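Local coordinates for protein N-acetylneuraminate epimerase (Escherichia coli, PDB 2UVK) that catalyses the interconversion of the alpha- and beta-anomers of the sialic acid N-acetylneuraminate, speeding their equilibration in the bacterial periplasm, at residues A105-V113 / Y122-N130; S186-A194 / E209-F220. One frame throughout, in Å; residues are numbered along the deposited sequence. Where two conformers were deposited one is given.

Interaction 1. Residues A105-V113 / Y122-N130; sequences APMGMAGHV and YVTGGVNQN
The carbonyl oxygen Gly-108 O is met by two waters that link it to the 122-130 segment. One, 2.7 Å from Gly-108 O, lies within bonding distance of Val-127 O and accepts from Ala-110 N; the other spans from Gly-108 O to Gly-125 O. Directly between the chains, Val-127 N donates to Ala-110 O at 3.0 Å, nearly straight (162° at the hydrogen), and both methyls of Val-127 pack against that oxygen from one side. The glycines let the backbones come this close: a side chain on Gly-126 would press on Ala-110 O, and one on Gly-108 would collide with Gln-129 CB.

Farther along, the segments become strands 112-117 and 120-125, the first two antiparallel strands of a propeller blade. Val-113 N donates to Thr-124 O at 2.9 Å, and a weak bond returns from Thr-124 N to Val-113 O. Val-113 CG2 and Thr-124 CG2 lie side by side at 3.7 Å, while Thr-124 OG1, anti to its own backbone N (chi1 -169°), bonds Phe-169 O of the next strand. One face of the His-112 imidazole is covered by Met-109 CB, 3.4 Å from the ring plane over its centre, and His-112 NE2 bonds Phe-71 O of the preceding blade. The selenium of Met-109, a selenomethionine, touches Val-123 CG1 at 4.0 Å.

Gln-129 turns its extended chain back over Gly-108, and its OE1 accepts from Asn-130 ND2 of the second subunit. Cutting this side chain back to an alanine is likely to cost that Asn-130 one acceptor across the dimer interface, Ala-105 O remaining, and to leave a gap against Gly-108.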
loop_
_atom_site.group_PDB
_atom_site.type_symbol
_atom_site.label_atom_id
_atom_site.label_comp_id
_atom_site.label_asym_id
_atom_site.label_seq_id
_atom_site.Cartn_x
_atom_site.Cartn_y
_atom_site.Cartn_z
ATOM N N ALA B 105 4.102 7.429 6.427
ATOM C CA ALA B 105 2.793 6.803 6.317
ATOM C C ALA B 105 2.905 5.537 5.465
ATOM O O ALA B 105 3.613 5.520 4.454
ATOM C CB ALA B 105 1.808 7.781 5.711
ATOM N N PRO B 106 2.216 4.469 5.873
ATOM C CA PRO B 106 2.301 3.218 5.140
ATOM C C PRO B 106 1.724 3.240 3.736
ATOM O O PRO B 106 2.033 2.336 2.937
ATOM C CB PRO B 106 1.546 2.232 6.036
ATOM C CG PRO B 106 0.659 3.078 6.825
ATOM C CD PRO B 106 1.438 4.296 7.119
HETATM N N MSE B 107 0.899 4.236 3.445
HETATM C CA MSE B 107 0.331 4.420 2.107
HETATM C C MSE B 107 0.537 5.858 1.648
HETATM O O MSE B 107 0.485 6.791 2.454
HETATM C CB MSE B 107 -1.166 4.070 2.107
HETATM C CG MSE B 107 -1.497 2.568 1.879
HETATM SE SE MSE B 107 -1.223 1.400 3.421
HETATM C CE MSE B 107 -2.685 2.018 4.575
ATOM N N GLY B 108 0.784 6.052 0.353
ATOM C CA GLY B 108 0.736 7.374 -0.188
ATOM C C GLY B 108 -0.629 7.966 0.114
ATOM O O GLY B 108 -1.603 7.235 0.340
HETATM N N MSE B 109 -0.718 9.289 0.121
HETATM C CA MSE B 109 -1.930 10.004 0.501
HETATM C C MSE B 109 -2.261 11.084 -0.517
HETATM O O MSE B 109 -1.706 12.180 -0.482
HETATM C CB MSE B 109 -1.716 10.608 1.886
HETATM C CG MSE B 109 -1.569 9.550 2.946
HETATM SE SE MSE B 109 -1.304 10.322 4.744
HETATM C CE MSE B 109 0.529 10.963 4.500
ATOM N N ALA B 110 -3.143 10.755 -1.458
ATOM C CA ALA B 110 -3.747 11.715 -2.383
ATOM C C ALA B 110 -5.144 11.291 -2.729
ATOM O O ALA B 110 -5.315 10.183 -3.221
ATOM C CB ALA B 110 -2.915 11.879 -3.676
ATOM N N GLY B 111 -6.115 12.160 -2.433
ATOM C CA GLY B 111 -7.514 11.779 -2.490
ATOM C C GLY B 111 -8.008 11.189 -1.183
ATOM O O GLY B 111 -9.168 10.798 -1.070
ATOM N N HIS B 112 -7.121 11.109 -0.209
ATOM C CA HIS B 112 -7.466 10.699 1.145
ATOM C C HIS B 112 -8.309 11.782 1.823
ATOM O O HIS B 112 -8.392 12.947 1.395
ATOM C CB HIS B 112 -6.201 10.433 1.945
ATOM C CG HIS B 112 -5.283 11.609 2.022
ATOM N ND1 HIS B 112 -4.811 12.265 0.899
ATOM C CD2 HIS B 112 -4.755 12.257 3.093
ATOM C CE1 HIS B 112 -4.049 13.275 1.283
ATOM N NE2 HIS B 112 -3.987 13.279 2.606
ATOM N N VAL B 113 -8.920 11.372 2.931
ATOM C CA VAL B 113 -9.514 12.325 3.855
ATOM C C VAL B 113 -8.700 12.315 5.147
ATOM O O VAL B 113 -7.908 11.405 5.393
ATOM C CB VAL B 113 -10.997 11.991 4.160
ATOM C CG1 VAL B 113 -11.846 12.135 2.895
ATOM C CG2 VAL B 113 -11.123 10.634 4.835
ATOM N N TYR B 122 -6.698 10.919 11.799
ATOM C CA TYR B 122 -7.117 9.680 11.170
ATOM C C TYR B 122 -7.229 9.924 9.673
ATOM O O TYR B 122 -7.784 10.936 9.239
ATOM C CB TYR B 122 -8.481 9.261 11.707
ATOM C CG TYR B 122 -8.430 8.609 13.069
ATOM C CD1 TYR B 122 -8.551 7.236 13.213
ATOM C CD2 TYR B 122 -8.260 9.366 14.206
ATOM C CE1 TYR B 122 -8.521 6.624 14.477
ATOM C CE2 TYR B 122 -8.196 8.775 15.446
ATOM C CZ TYR B 122 -8.308 7.401 15.572
ATOM O OH TYR B 122 -8.294 6.825 16.852
ATOM N N VAL B 123 -6.719 8.955 8.910
ATOM C CA VAL B 123 -6.612 9.044 7.436
ATOM C C VAL B 123 -7.193 7.784 6.803
ATOM O O VAL B 123 -6.923 6.673 7.252
ATOM C CB VAL B 123 -5.132 9.175 7.012
ATOM C CG1 VAL B 123 -5.004 9.130 5.488
ATOM C CG2 VAL B 123 -4.514 10.464 7.585
ATOM N N THR B 124 -8.017 7.962 5.781
ATOM C CA THR B 124 -8.432 6.823 4.949
ATOM C C THR B 124 -8.644 7.322 3.539
ATOM O O THR B 124 -8.680 8.534 3.303
ATOM C CB THR B 124 -9.679 6.100 5.508
ATOM O OG1 THR B 124 -9.858 4.867 4.808
ATOM C CG2 THR B 124 -10.905 6.962 5.460
ATOM N N GLY B 125 -8.746 6.374 2.611
ATOM C CA GLY B 125 -8.931 6.723 1.205
ATOM C C GLY B 125 -7.645 7.100 0.501
ATOM O O GLY B 125 -6.569 7.146 1.088
ATOM N N GLY B 126 -7.800 7.381 -0.775
ATOM C CA GLY B 126 -6.697 7.795 -1.612
ATOM C C GLY B 126 -6.313 6.774 -2.653
ATOM O O GLY B 126 -6.586 5.561 -2.525
ATOM N N VAL B 127 -5.635 7.271 -3.678
ATOM C CA VAL B 127 -5.143 6.413 -4.747
ATOM C C VAL B 127 -4.009 5.516 -4.240
ATOM O O VAL B 127 -3.424 5.752 -3.172
ATOM C CB VAL B 127 -4.626 7.265 -5.916
ATOM C CG1 VAL B 127 -5.710 8.194 -6.435
ATOM C CG2 VAL B 127 -3.326 8.031 -5.532
ATOM N N ASN B 128 -3.638 4.517 -5.034
ATOM C CA ASN B 128 -2.500 3.666 -4.762
ATOM C C ASN B 128 -1.247 4.354 -5.306
ATOM O O ASN B 128 -1.203 4.739 -6.483
ATOM C CB ASN B 128 -2.665 2.309 -5.454
ATOM C CG ASN B 128 -1.489 1.413 -5.290
ATOM O OD1 ASN B 128 -0.575 1.413 -6.136
ATOM N ND2 ASN B 128 -1.474 0.615 -4.206
ATOM N N GLN B 129 -0.232 4.482 -4.473
ATOM C CA GLN B 129 0.934 5.264 -4.896
ATOM C C GLN B 129 1.627 4.634 -6.099
ATOM O O GLN B 129 2.048 5.360 -7.001
ATOM C CB GLN B 129 1.891 5.458 -3.755
ATOM C CG GLN B 129 2.659 4.331 -3.338
ATOM C CD GLN B 129 3.292 4.541 -1.958
ATOM O OE1 GLN B 129 3.486 5.703 -1.502
ATOM N NE2 GLN B 129 3.600 3.424 -1.275
ATOM N N ASN B 130 1.797 3.316 -6.096
ATOM C CA ASN B 130 2.521 2.680 -7.203
ATOM C C ASN B 130 1.770 2.798 -8.537
ATOM O O ASN B 130 2.390 3.004 -9.589
ATOM C CB ASN B 130 2.847 1.214 -6.898
ATOM C CG ASN B 130 3.988 1.061 -5.909
ATOM O OD1 ASN B 130 4.686 2.023 -5.629
ATOM N ND2 ASN B 130 4.199 -0.153 -5.383
HETATM O O HOH W 1 -3.531 7.873 -1.482
HETATM O O HOH W 2 -0.196 3.580 -1.517
HETATM O O HOH W 3 -3.998 6.938 2.010
#

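Interaction 2. Residues S186-A194 / E209-F220; sequences SPWYGTAGA and EAKPGLRTDAVF
Phe-220 fills the space between two aromatic residues of the 186-194 loop. On one side it lies almost parallel to the indole of Trp-188 (planes at 19°) but slid so far that the rings barely overlap; Trp-188 CE3 meets Phe-220 CD1 at 3.5 Å. The edge of Phe-220 is turned to the face of Tyr-189 in a T-shaped pair, planes at 80° and centroids 5.6 Å apart. With CG between its backbone N and carbonyl carbon (chi1 52°), Tyr-189 carries its hydroxyl to Thr-216, where OH and OG1 share a 2.8 Å hydrogen bond in the plane of the phenol ring. The same OG1 accepts from Ala-218 N, an ST turn that fixes the threonine; the small Ala-218 leaves room for the phenol oxygen.

The two segments belong to adjoining Kelch repeats of the beta-propeller, and they meet beside Glu-209, the predicted proton acceptor. Its backbone is held by a single antiparallel bridge: Ala-192 N reaches Glu-209 O, in the carbonyl plane, and Glu-209 N donates back to Ala-192 O at 2.7 Å. The Glu-209 side chain runs on, extended, to the polar edge, where OE2 forms a salt bridge with Arg-215 NH1 (3.0 Å) and is met from above the carboxylate plane by Gly-213 N. Glu-209 CG rests over one face of the Arg-215 guanidinium, toward its rim, and Arg-215 NE is tied to Ala-261 O.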
loop_
_atom_site.group_PDB
_atom_site.type_symbol
_atom_site.label_atom_id
_atom_site.label_comp_id
_atom_site.label_asym_id
_atom_site.label_seq_id
_atom_site.Cartn_x
_atom_site.Cartn_y
_atom_site.Cartn_z
ATOM N N SER B 186 -12.138 -0.488 6.170
ATOM C CA SER B 186 -13.494 -0.579 5.667
ATOM C C SER B 186 -13.832 -2.009 5.334
ATOM O O SER B 186 -13.035 -2.718 4.712
ATOM C CB SER B 186 -13.653 0.238 4.406
ATOM O OG SER B 186 -14.972 0.143 3.942
ATOM N N PRO B 187 -15.038 -2.455 5.735
ATOM C CA PRO B 187 -15.481 -3.729 5.186
ATOM C C PRO B 187 -15.780 -3.751 3.684
ATOM O O PRO B 187 -15.976 -4.838 3.116
ATOM C CB PRO B 187 -16.786 -3.997 5.947
ATOM C CG PRO B 187 -16.883 -2.958 7.051
ATOM C CD PRO B 187 -16.001 -1.830 6.653
ATOM N N TRP B 188 -15.779 -2.579 3.043
ATOM C CA TRP B 188 -16.206 -2.430 1.653
ATOM C C TRP B 188 -15.012 -2.035 0.761
ATOM O O TRP B 188 -14.248 -2.902 0.368
ATOM C CB TRP B 188 -17.372 -1.443 1.597
ATOM C CG TRP B 188 -18.521 -1.984 2.430
ATOM C CD1 TRP B 188 -19.246 -3.098 2.161
ATOM C CD2 TRP B 188 -18.991 -1.483 3.681
ATOM N NE1 TRP B 188 -20.158 -3.313 3.158
ATOM C CE2 TRP B 188 -20.032 -2.334 4.100
ATOM C CE3 TRP B 188 -18.659 -0.384 4.482
ATOM C CZ2 TRP B 188 -20.714 -2.139 5.291
ATOM C CZ3 TRP B 188 -19.342 -0.196 5.661
ATOM C CH2 TRP B 188 -20.373 -1.059 6.050
ATOM N N TYR B 189 -14.857 -0.759 0.439
ATOM C CA TYR B 189 -13.803 -0.332 -0.495
ATOM C C TYR B 189 -13.376 1.088 -0.150
ATOM O O TYR B 189 -14.112 1.834 0.493
ATOM C CB TYR B 189 -14.301 -0.403 -1.951
ATOM C CG TYR B 189 -15.593 0.325 -2.166
ATOM C CD1 TYR B 189 -15.627 1.670 -2.490
ATOM C CD2 TYR B 189 -16.820 -0.335 -2.013
ATOM C CE1 TYR B 189 -16.807 2.344 -2.649
ATOM C CE2 TYR B 189 -18.011 0.338 -2.170
ATOM C CZ TYR B 189 -18.019 1.681 -2.489
ATOM O OH TYR B 189 -19.212 2.343 -2.627
ATOM N N GLY B 190 -12.181 1.466 -0.590
ATOM C CA GLY B 190 -11.703 2.838 -0.427
ATOM C C GLY B 190 -12.105 3.707 -1.600
ATOM O O GLY B 190 -12.466 3.197 -2.648
ATOM N N THR B 191 -12.097 5.015 -1.370
ATOM C CA THR B 191 -12.379 5.995 -2.395
ATOM C C THR B 191 -11.272 7.056 -2.404
ATOM O O THR B 191 -10.493 7.165 -1.470
ATOM C CB THR B 191 -13.698 6.745 -2.099
ATOM O OG1 THR B 191 -13.556 7.467 -0.859
ATOM C CG2 THR B 191 -14.902 5.757 -2.051
ATOM N N ALA B 192 -11.278 7.846 -3.467
ATOM C CA ALA B 192 -10.415 9.017 -3.582
ATOM C C ALA B 192 -11.334 10.226 -3.793
ATOM O O ALA B 192 -12.173 10.222 -4.668
ATOM C CB ALA B 192 -9.441 8.842 -4.751
ATOM N N GLY B 193 -11.228 11.248 -2.960
ATOM C CA GLY B 193 -12.067 12.419 -3.099
ATOM C C GLY B 193 -13.421 12.372 -2.410
ATOM O O GLY B 193 -14.317 13.145 -2.740
ATOM N N ALA B 194 -13.561 11.497 -1.418
ATOM C CA ALA B 194 -14.742 11.541 -0.552
ATOM C C ALA B 194 -14.668 12.836 0.272
ATOM O O ALA B 194 -13.579 13.436 0.429
ATOM C CB ALA B 194 -14.814 10.324 0.356
ATOM N N GLU B 209 -14.402 8.970 -5.617
ATOM C CA GLU B 209 -14.121 8.062 -6.728
ATOM C C GLU B 209 -13.878 6.669 -6.205
ATOM O O GLU B 209 -13.121 6.506 -5.252
ATOM C CB GLU B 209 -12.867 8.485 -7.495
ATOM C CG GLU B 209 -13.061 9.638 -8.443
ATOM C CD GLU B 209 -11.885 9.765 -9.427
ATOM O OE1 GLU B 209 -10.743 9.521 -9.023
ATOM O OE2 GLU B 209 -12.118 10.015 -10.631
ATOM N N ALA B 210 -14.523 5.653 -6.818
ATOM C CA ALA B 210 -14.179 4.246 -6.580
ATOM C C ALA B 210 -13.039 3.754 -7.453
ATOM O O ALA B 210 -12.379 2.790 -7.128
ATOM C CB ALA B 210 -15.405 3.320 -6.781
ATOM N N LYS B 211 -12.815 4.440 -8.575
ATOM C CA LYS B 211 -11.666 4.192 -9.442
ATOM C C LYS B 211 -11.572 5.425 -10.316
ATOM O O LYS B 211 -12.496 6.218 -10.332
ATOM C CB LYS B 211 -11.844 2.932 -10.292
ATOM C CG LYS B 211 -13.057 2.925 -11.237
ATOM C CD LYS B 211 -12.866 1.919 -12.392
ATOM C CE LYS B 211 -11.936 2.478 -13.458
ATOM N NZ LYS B 211 -11.792 1.519 -14.614
ATOM N N PRO B 212 -10.459 5.593 -11.044
ATOM C CA PRO B 212 -10.398 6.756 -11.934
ATOM C C PRO B 212 -11.601 6.839 -12.868
ATOM O O PRO B 212 -11.876 5.866 -13.577
ATOM C CB PRO B 212 -9.073 6.559 -12.652
ATOM C CG PRO B 212 -8.242 5.806 -11.675
ATOM C CD PRO B 212 -9.209 4.822 -11.068
ATOM N N GLY B 213 -12.358 7.936 -12.771
ATOM C CA GLY B 213 -13.544 8.185 -13.597
ATOM C C GLY B 213 -14.878 7.586 -13.175
ATOM O O GLY B 213 -15.895 7.742 -13.869
ATOM N N LEU B 214 -14.892 6.897 -12.048
ATOM C CA LEU B 214 -16.115 6.338 -11.500
ATOM C C LEU B 214 -16.261 6.708 -10.044
ATOM O O LEU B 214 -15.389 6.386 -9.235
ATOM C CB LEU B 214 -16.061 4.828 -11.595
ATOM C CG LEU B 214 -17.273 4.102 -11.014
ATOM C CD1 LEU B 214 -18.552 4.308 -11.872
ATOM C CD2 LEU B 214 -16.937 2.632 -10.839
ATOM N N ARG B 215 -17.358 7.367 -9.721
ATOM C CA ARG B 215 -17.678 7.725 -8.357
ATOM C C ARG B 215 -18.749 6.807 -7.775
ATOM O O ARG B 215 -19.448 6.072 -8.517
ATOM C CB ARG B 215 -18.145 9.156 -8.315
ATOM C CG ARG B 215 -17.028 10.158 -8.573
ATOM C CD ARG B 215 -17.361 11.074 -9.695
ATOM N NE ARG B 215 -16.298 12.055 -9.931
ATOM C CZ ARG B 215 -15.215 11.843 -10.676
ATOM N NH1 ARG B 215 -14.978 10.664 -11.244
ATOM N NH2 ARG B 215 -14.323 12.818 -10.812
ATOM N N THR B 216 -18.866 6.875 -6.460
ATOM C CA THR B 216 -19.883 6.175 -5.681
ATOM C C THR B 216 -20.835 7.184 -5.031
ATOM O O THR B 216 -20.412 8.294 -4.684
ATOM C CB THR B 216 -19.252 5.294 -4.598
ATOM O OG1 THR B 216 -20.280 4.580 -3.898
ATOM C CG2 THR B 216 -18.480 6.116 -3.599
ATOM N N ASP B 217 -22.127 6.830 -4.903
ATOM C CA ASP B 217 -23.070 7.648 -4.149
ATOM C C ASP B 217 -23.152 7.188 -2.685
ATOM O O ASP B 217 -23.967 7.692 -1.921
ATOM C CB ASP B 217 -24.459 7.649 -4.811
ATOM C CG ASP B 217 -25.116 6.309 -4.775
ATOM O OD1 ASP B 217 -24.421 5.319 -4.490
ATOM O OD2 ASP B 217 -26.346 6.258 -5.040
ATOM N N ALA B 218 -22.242 6.295 -2.283
ATOM C CA ALA B 218 -22.242 5.770 -0.931
ATOM C C ALA B 218 -21.963 6.842 0.118
ATOM O O ALA B 218 -21.273 7.859 -0.150
ATOM C CB ALA B 218 -21.244 4.637 -0.801
ATOM N N VAL B 219 -22.441 6.568 1.329
ATOM C CA VAL B 219 -22.165 7.320 2.521
ATOM C C VAL B 219 -21.847 6.305 3.585
ATOM O O VAL B 219 -22.684 5.464 3.902
ATOM C CB VAL B 219 -23.360 8.142 2.994
ATOM C CG1 VAL B 219 -23.060 8.857 4.311
ATOM C CG2 VAL B 219 -23.797 9.075 1.889
ATOM N N PHE B 220 -20.636 6.344 4.120
ATOM C CA PHE B 220 -20.232 5.455 5.191
ATOM C C PHE B 220 -20.151 6.191 6.511
ATOM O O PHE B 220 -19.703 7.323 6.573
ATOM C CB PHE B 220 -18.883 4.828 4.883
ATOM C CG PHE B 220 -18.838 4.113 3.568
ATOM C CD1 PHE B 220 -19.397 2.855 3.435
ATOM C CD2 PHE B 220 -18.213 4.688 2.460
ATOM C CE1 PHE B 220 -19.363 2.203 2.251
ATOM C CE2 PHE B 220 -18.156 4.018 1.255
ATOM C CZ PHE B 220 -18.729 2.768 1.148
HETATM O O HOH W 4 -12.273 1.353 -4.761
#

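Overall arrangement
Interaction 1 closes before interaction 2 opens along the chain, and their centres lie about 13 Å apart. Interaction 1 joins the hairpin of the first two strands in the four-stranded sheet 112-185; interaction 2 starts in the loop leaving that sheet's last strand, 179-185, and reaches the next repeat at strands 209-211 and 219-223. The two touch directly: Gly-126 N probably bonds Thr-191 O, Gly-193 N probably bonds Gly-111 O, and Val-127 CG1 packs on Ala-192 CB. The 186-194 loop is thus bound to both blades. Interaction 1 also reaches the second subunit of the homodimer, whereas interaction 2 holds the predicted catalytic Glu-209, whose side chain is about 6 Å from that of Val-127.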